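Local coordinates for protein orotidine 5'-phosphate decarboxylase (Pyrococcus horikoshii, PDB 2CZD) that probably catalyses the decarboxylation of orotidine 5'-monophosphate to UMP, the last step of de novo UMP biosynthesis, at residues V184-A187 / I188-A191; I17-S20 / V21-Y24; R123-E126 / V127-I131. All coordinates share one frame; numbering follows the deposited sequence.

Contact 1: V184-A187 / I188-A191; sequences VGRA and IYNA
Arg-186 runs past the phenol of Tyr-189, one turn further on in the short helix 186-189. Its CA sits over the centre of the Tyr-189 ring, 3.7 Å from the centroid, a CH-pi contact made possible because Tyr-189 holds CG between its backbone N and carbonyl carbon (chi1 65°), folding the ring back over the start of the helix. Further out, CB only grazes the ring at Tyr-189 CZ, whereas CG lies 3.2 Å from Tyr-189 OH. CD and NE carry the extended chain past that hydroxyl, which stands over one face of the guanidinium. At the tip, Arg-186 NH2 gives a hydrogen bond of 3.0 Å to a water, and the water donates in turn to Asn-190 OD1 at 3.1 Å.

At the helix start, Gly-185 (N-cap) offers its O to two amides from opposite faces of the carbonyl plane: Ile-188 N at 2.8 Å and Tyr-189 N at 3.1 Å. Between the strands and helix 194-205, Val-184 CG1 meets Ile-188 CD1 at 3.6 Å, both side chains touching Ile-201. Gly-185 and Arg-186 belong to the substrate site; tyrosine and water bridge probably limit the guanidinium's movement, consistent with a cation placed for a phosphate-bearing substrate.

Contact 2: I17-S20 / V21-Y24; sequences IAKS and VKDY
Val-21 meets Ile-17 and Ala-18 where helix 11-21 ends, and the flat groups beside this junction belong to Asp-23 and Tyr-24. One face of the Tyr-24 ring carries Asp-23 CB, 4.0 Å above its plane and offset toward the rim; the same ring meets Tyr-202 of helix 194-205 edge-to-face. The carboxylate of Asp-23 forms a salt bridge through OD1 to Arg-195 NH1, and Arg-195 also makes a weak hydrogen bond to Tyr-24 OH.

The junction itself is held by the backbone. Val-21 N donates to Ile-17 O at 3.1 Å, approaching nearly along the C=O axis (161°), and shares its hydrogen weakly with Ala-18 O at 3.4 Å. This sharing between the acceptors four and three residues back marks the tightening of the helix as it runs out. Val-21 places CG2 between its own N and carbonyl carbon (chi1 -54°), and this methyl consequently rests on both carbonyls, 3.5 Å from Ile-17 O and 3.6 Å from Ala-18 O.

Lys-19, bent along its chain, swings forward to bring NZ to 4.1 Å from CD of the fully extended Lys-22. The two ammonium groups remain 5.2 Å apart from Lys-19 NZ to Lys-22 NZ, a repulsion that the nearby carboxylate of Asp-23 may soften; Lys-22 NZ makes a weak hydrogen bond to Thr-50 O. Tyr-24 N then reaches back to Val-21 O at 2.8 Å, closing a 3-10 turn. A helix end that tightens into such a turn before strand 27-31 closes the helical part of the first beta-alpha-beta crossover of the TIM barrel.

Contact 3: R123-E126 / V127-I131; sequences RFIE and VANEI
Val-127 and Arg-123 meet on the packed flank of helix 121-131, where Val-127 CG2 lies 3.4 Å from Arg-123 O and Val-127 N donates to that same oxygen. With CG1 anti to the backbone N (chi1 179°), CG2 is left beside the nitrogen, which turns it toward the Arg-123 carbonyl of the preceding turn. Toward the barrel the valine packs on Met-104 of strand 101-105 and on Thr-86, and Phe-124 next to it packs against Phe-87 and meets Phe-116 of the second subunit edge-to-face. Arg-123 and Val-127 also touch that neighbouring phenylalanine, which places this flank at the dimer interface. Ala-128 faces Met-104 as well, its N bonded to Phe-124 O at 2.9 Å with a nearly straight N-H (165°).

The helix lies between strands 101-105 and 135-137 in one beta-alpha-beta unit of the TIM barrel. Its bonds run in the regular i to i+4 pattern, Asn-129 N to Ile-125 O being the shortest at 2.8 Å. Asn-129 follows this bond with its side chain: CG comes within 3.3 Å of Ile-125 O, and ND2 lies alongside Ile-125 CG2 at 3.9 Å, the two side chains pointing the same way. Both amide ends are hydrogen-bonded to the loop before strand 158-161, OD1 to Lys-154 N and ND2 to Arg-152 O, which sets its rotation.

The other flank is more open. Glu-126, extended beyond CG, is exposed; its side chain touches residues 127-131 only through CB, at Val-127 N, while its O accepts from Glu-130 N. Glu-130, also extended beyond CG, brings CG to 3.4 Å from Glu-126 O, while its carboxylate is taken up by a salt bridge from OE2 to Arg-90 NE. The two carboxylates keep apart, Glu-126 OE1 standing 6.7 Å from Glu-130 OE1.

From the N terminus the chain reaches contact 2 first, then contact 3, then contact 1. Each spans adjoining residues, so each closes only turns of its own helix or helix end, and none nests in or crosses another. Contacts 1 and 2 nevertheless meet in space, their centres about 12 Å apart: Ile-17 CD1 lies 3.5 Å from Tyr-189 O, and Val-21 CG1 packs on Ile-188 CG2 at 4.0 Å. The first helix of the barrel is thereby joined to the short helix after the eighth strand, where strand 181-184 pairs with strand 2-5 to close the barrel. Contact 3 lies across the barrel, its centre about 32 Å from that of contact 1, on the dimer side.

Contact 1: V184-A187 / I188-A191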
loop_
_atom_site.group_PDB
_atom_site.type_symbol
_atom_site.label_atom_id
_atom_site.label_comp_id
_atom_site.label_asym_id
_atom_site.label_seq_id
_atom_site.Cartn_x
_atom_site.Cartn_y
_atom_site.Cartn_z
ATOM N N VAL B 184 -10.001 7.108 -16.661
ATOM C CA VAL B 184 -9.338 6.949 -17.949
ATOM C C VAL B 184 -7.841 7.211 -17.835
ATOM O O VAL B 184 -7.444 8.156 -17.174
ATOM C CB VAL B 184 -9.934 7.952 -18.951
ATOM C CG1 VAL B 184 -9.304 7.746 -20.350
ATOM C CG2 VAL B 184 -11.438 7.764 -19.023
ATOM N N GLY B 185 -7.024 6.390 -18.493
ATOM C CA GLY B 185 -5.583 6.586 -18.450
ATOM C C GLY B 185 -4.948 6.877 -19.806
ATOM O O GLY B 185 -5.097 7.978 -20.352
ATOM N N ARG B 186 -4.231 5.888 -20.333
ATOM C CA ARG B 186 -3.531 6.007 -21.615
ATOM C C ARG B 186 -4.350 6.592 -22.754
ATOM O O ARG B 186 -3.798 7.295 -23.605
ATOM C CB ARG B 186 -3.023 4.633 -22.069
ATOM C CG ARG B 186 -1.943 4.038 -21.206
ATOM C CD ARG B 186 -1.554 2.635 -21.680
ATOM N NE ARG B 186 -0.545 2.061 -20.793
ATOM C CZ ARG B 186 0.756 2.341 -20.852
ATOM N NH1 ARG B 186 1.593 1.779 -19.989
ATOM N NH2 ARG B 186 1.224 3.159 -21.792
ATOM N N ALA B 187 -5.647 6.301 -22.784
ATOM C CA ALA B 187 -6.495 6.794 -23.865
ATOM C C ALA B 187 -6.398 8.304 -23.957
ATOM O O ALA B 187 -6.567 8.881 -25.037
ATOM C CB ALA B 187 -7.932 6.358 -23.662
ATOM N N ILE B 188 -6.119 8.945 -22.826
ATOM C CA ILE B 188 -5.954 10.382 -22.815
ATOM C C ILE B 188 -4.492 10.821 -22.742
ATOM O O ILE B 188 -4.023 11.545 -23.625
ATOM C CB ILE B 188 -6.712 11.023 -21.628
ATOM C CG1 ILE B 188 -8.215 10.932 -21.877
ATOM C CG2 ILE B 188 -6.359 12.490 -21.496
ATOM C CD1 ILE B 188 -9.067 11.355 -20.647
ATOM N N TYR B 189 -3.747 10.380 -21.726
ATOM C CA TYR B 189 -2.384 10.897 -21.619
ATOM C C TYR B 189 -1.390 10.537 -22.701
ATOM O O TYR B 189 -0.413 11.265 -22.887
ATOM C CB TYR B 189 -1.764 10.621 -20.232
ATOM C CG TYR B 189 -1.530 9.175 -19.851
ATOM C CD1 TYR B 189 -2.317 8.554 -18.875
ATOM C CD2 TYR B 189 -0.460 8.450 -20.392
ATOM C CE1 TYR B 189 -2.046 7.264 -18.445
ATOM C CE2 TYR B 189 -0.180 7.167 -19.969
ATOM C CZ TYR B 189 -0.979 6.576 -18.994
ATOM O OH TYR B 189 -0.727 5.290 -18.576
ATOM N N ASN B 190 -1.623 9.435 -23.409
ATOM C CA ASN B 190 -0.725 9.032 -24.490
ATOM C C ASN B 190 -1.346 9.304 -25.864
ATOM O O ASN B 190 -0.833 8.852 -26.889
ATOM C CB ASN B 190 -0.349 7.549 -24.351
ATOM C CG ASN B 190 0.867 7.331 -23.454
ATOM O OD1 ASN B 190 1.213 6.192 -23.127
ATOM N ND2 ASN B 190 1.523 8.421 -23.056
ATOM N N ALA B 191 -2.446 10.052 -25.892
ATOM C CA ALA B 191 -3.098 10.373 -27.166
ATOM C C ALA B 191 -2.285 11.419 -27.920
ATOM O O ALA B 191 -1.514 12.164 -27.329
ATOM C CB ALA B 191 -4.521 10.909 -26.926
HETATM O O HOH W 1 -0.035 3.681 -24.495
#

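Contact 2: I17-S20 / V21-Y24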
loop_
_atom_site.group_PDB
_atom_site.type_symbol
_atom_site.label_atom_id
_atom_site.label_comp_id
_atom_site.label_asym_id
_atom_site.label_seq_id
_atom_site.Cartn_x
_atom_site.Cartn_y
_atom_site.Cartn_z
ATOM N N ILE B 17 0.300 17.878 -19.360
ATOM C CA ILE B 17 -0.863 17.134 -19.835
ATOM C C ILE B 17 -2.092 17.446 -18.983
ATOM O O ILE B 17 -3.178 17.685 -19.511
ATOM C CB ILE B 17 -0.577 15.609 -19.834
ATOM C CG1 ILE B 17 0.475 15.285 -20.899
ATOM C CG2 ILE B 17 -1.850 14.824 -20.100
ATOM C CD1 ILE B 17 0.941 13.846 -20.891
ATOM N N ALA B 18 -1.931 17.467 -17.662
ATOM C CA ALA B 18 -3.068 17.759 -16.798
ATOM C C ALA B 18 -3.648 19.146 -17.077
ATOM O O ALA B 18 -4.862 19.326 -17.107
ATOM C CB ALA B 18 -2.659 17.631 -15.318
ATOM N N LYS B 19 -2.776 20.128 -17.286
ATOM C CA LYS B 19 -3.241 21.479 -17.556
ATOM C C LYS B 19 -3.999 21.544 -18.877
ATOM O O LYS B 19 -4.995 22.258 -19.003
ATOM C CB LYS B 19 -2.049 22.447 -17.599
ATOM C CG LYS B 19 -2.460 23.910 -17.526
ATOM C CD LYS B 19 -3.091 24.403 -18.832
ATOM C CE LYS B 19 -4.148 25.469 -18.561
ATOM N NZ LYS B 19 -5.301 24.882 -17.782
ATOM N N SER B 20 -3.532 20.783 -19.856
ATOM C CA SER B 20 -4.163 20.793 -21.169
ATOM C C SER B 20 -5.549 20.161 -21.197
ATOM O O SER B 20 -6.414 20.575 -21.968
ATOM C CB SER B 20 -3.266 20.088 -22.186
ATOM O OG SER B 20 -3.834 20.156 -23.481
ATOM N N VAL B 21 -5.775 19.157 -20.360
ATOM C CA VAL B 21 -7.077 18.496 -20.370
ATOM C C VAL B 21 -8.022 18.937 -19.252
ATOM O O VAL B 21 -9.153 18.473 -19.180
ATOM C CB VAL B 21 -6.909 16.960 -20.280
ATOM C CG1 VAL B 21 -5.959 16.459 -21.384
ATOM C CG2 VAL B 21 -6.392 16.577 -18.892
ATOM N N LYS B 22 -7.558 19.851 -18.397
ATOM C CA LYS B 22 -8.362 20.328 -17.273
ATOM C C LYS B 22 -9.830 20.600 -17.578
ATOM O O LYS B 22 -10.706 20.266 -16.778
ATOM C CB LYS B 22 -7.741 21.599 -16.689
ATOM C CG LYS B 22 -8.575 22.207 -15.573
ATOM C CD LYS B 22 -7.897 23.428 -14.993
ATOM C CE LYS B 22 -8.777 24.090 -13.937
ATOM N NZ LYS B 22 -8.140 25.345 -13.437
ATOM N N ASP B 23 -10.108 21.220 -18.723
ATOM C CA ASP B 23 -11.481 21.549 -19.088
ATOM C C ASP B 23 -12.428 20.356 -19.174
ATOM O O ASP B 23 -13.639 20.495 -18.968
ATOM C CB ASP B 23 -11.507 22.304 -20.429
ATOM C CG ASP B 23 -10.944 23.720 -20.320
ATOM O OD1 ASP B 23 -10.806 24.384 -21.366
ATOM O OD2 ASP B 23 -10.641 24.180 -19.198
ATOM N N TYR B 24 -11.876 19.179 -19.454
ATOM C CA TYR B 24 -12.714 18.007 -19.605
ATOM C C TYR B 24 -12.588 16.906 -18.570
ATOM O O TYR B 24 -13.095 15.816 -18.802
ATOM C CB TYR B 24 -12.507 17.404 -20.998
ATOM C CG TYR B 24 -12.796 18.391 -22.100
ATOM C CD1 TYR B 24 -11.761 19.039 -22.762
ATOM C CD2 TYR B 24 -14.103 18.705 -22.449
ATOM C CE1 TYR B 24 -12.020 19.984 -23.753
ATOM C CE2 TYR B 24 -14.376 19.654 -23.438
ATOM C CZ TYR B 24 -13.327 20.286 -24.085
ATOM O OH TYR B 24 -13.586 21.228 -25.067
#

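Contact 3: R123-E126 / V127-I131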
loop_
_atom_site.group_PDB
_atom_site.type_symbol
_atom_site.label_atom_id
_atom_site.label_comp_id
_atom_site.label_asym_id
_atom_site.label_seq_id
_atom_site.Cartn_x
_atom_site.Cartn_y
_atom_site.Cartn_z
ATOM N N ARG B 123 -19.372 -8.441 1.370
ATOM C CA ARG B 123 -19.110 -8.012 2.736
ATOM C C ARG B 123 -18.407 -6.661 2.765
ATOM O O ARG B 123 -18.652 -5.851 3.651
ATOM C CB ARG B 123 -18.286 -9.065 3.472
ATOM C CG ARG B 123 -19.041 -10.383 3.601
ATOM C CD ARG B 123 -18.293 -11.360 4.464
ATOM N NE ARG B 123 -18.217 -10.891 5.843
ATOM C CZ ARG B 123 -17.296 -11.294 6.708
ATOM N NH1 ARG B 123 -16.383 -12.167 6.328
ATOM N NH2 ARG B 123 -17.299 -10.823 7.948
ATOM N N PHE B 124 -17.517 -6.427 1.801
ATOM C CA PHE B 124 -16.826 -5.147 1.758
ATOM C C PHE B 124 -17.814 -4.026 1.431
ATOM O O PHE B 124 -17.663 -2.894 1.907
ATOM C CB PHE B 124 -15.685 -5.171 0.727
ATOM C CG PHE B 124 -14.556 -6.105 1.088
ATOM C CD1 PHE B 124 -14.286 -6.411 2.419
ATOM C CD2 PHE B 124 -13.724 -6.620 0.092
ATOM C CE1 PHE B 124 -13.194 -7.217 2.763
ATOM C CE2 PHE B 124 -12.627 -7.433 0.425
ATOM C CZ PHE B 124 -12.367 -7.726 1.758
ATOM N N ILE B 125 -18.815 -4.318 0.605
ATOM C CA ILE B 125 -19.813 -3.286 0.313
ATOM C C ILE B 125 -20.580 -2.940 1.610
ATOM O O ILE B 125 -20.885 -1.772 1.859
ATOM C CB ILE B 125 -20.788 -3.749 -0.782
ATOM C CG1 ILE B 125 -20.057 -3.791 -2.124
ATOM C CG2 ILE B 125 -21.984 -2.789 -0.871
ATOM C CD1 ILE B 125 -20.857 -4.522 -3.188
ATOM N N GLU B 126 -20.891 -3.946 2.431
ATOM C CA GLU B 126 -21.571 -3.683 3.693
ATOM C C GLU B 126 -20.687 -2.789 4.558
ATOM O O GLU B 126 -21.188 -1.886 5.223
ATOM C CB GLU B 126 -21.866 -4.991 4.438
ATOM C CG GLU B 126 -22.806 -5.912 3.678
ATOM C CD GLU B 126 -22.992 -7.251 4.358
ATOM O OE1 GLU B 126 -22.038 -7.732 5.006
ATOM O OE2 GLU B 126 -24.094 -7.832 4.226
ATOM N N VAL B 127 -19.375 -3.029 4.576
ATOM C CA VAL B 127 -18.507 -2.158 5.379
ATOM C C VAL B 127 -18.546 -0.737 4.811
ATOM O O VAL B 127 -18.633 0.230 5.561
ATOM C CB VAL B 127 -17.027 -2.648 5.408
ATOM C CG1 VAL B 127 -16.184 -1.692 6.232
ATOM C CG2 VAL B 127 -16.928 -4.062 5.968
ATOM N N ALA B 128 -18.469 -0.598 3.488
ATOM C CA ALA B 128 -18.549 0.732 2.882
ATOM C C ALA B 128 -19.903 1.393 3.239
ATOM O O ALA B 128 -19.975 2.586 3.478
ATOM C CB ALA B 128 -18.390 0.633 1.362
ATOM N N ASN B 129 -20.981 0.617 3.277
ATOM C CA ASN B 129 -22.268 1.212 3.625
ATOM C C ASN B 129 -22.257 1.767 5.053
ATOM O O ASN B 129 -22.906 2.773 5.339
ATOM C CB ASN B 129 -23.379 0.181 3.457
ATOM C CG ASN B 129 -23.692 -0.089 2.007
ATOM O OD1 ASN B 129 -23.305 0.688 1.125
ATOM N ND2 ASN B 129 -24.407 -1.174 1.751
ATOM N N GLU B 130 -21.506 1.123 5.942
ATOM C CA GLU B 130 -21.421 1.562 7.330
ATOM C C GLU B 130 -20.576 2.823 7.430
ATOM O O GLU B 130 -20.954 3.803 8.083
ATOM C CB GLU B 130 -20.754 0.486 8.201
ATOM C CG GLU B 130 -21.540 -0.798 8.441
ATOM C CD GLU B 130 -20.777 -1.790 9.340
ATOM O OE1 GLU B 130 -21.278 -2.916 9.534
ATOM O OE2 GLU B 130 -19.678 -1.452 9.855
ATOM N N ILE B 131 -19.425 2.800 6.764
ATOM C CA ILE B 131 -18.488 3.909 6.831
ATOM C C ILE B 131 -18.878 5.141 6.020
ATOM O O ILE B 131 -18.564 6.268 6.407
ATOM C CB ILE B 131 -17.074 3.414 6.428
ATOM C CG1 ILE B 131 -16.510 2.550 7.569
ATOM C CG2 ILE B 131 -16.137 4.597 6.144
ATOM C CD1 ILE B 131 -15.167 1.926 7.282
#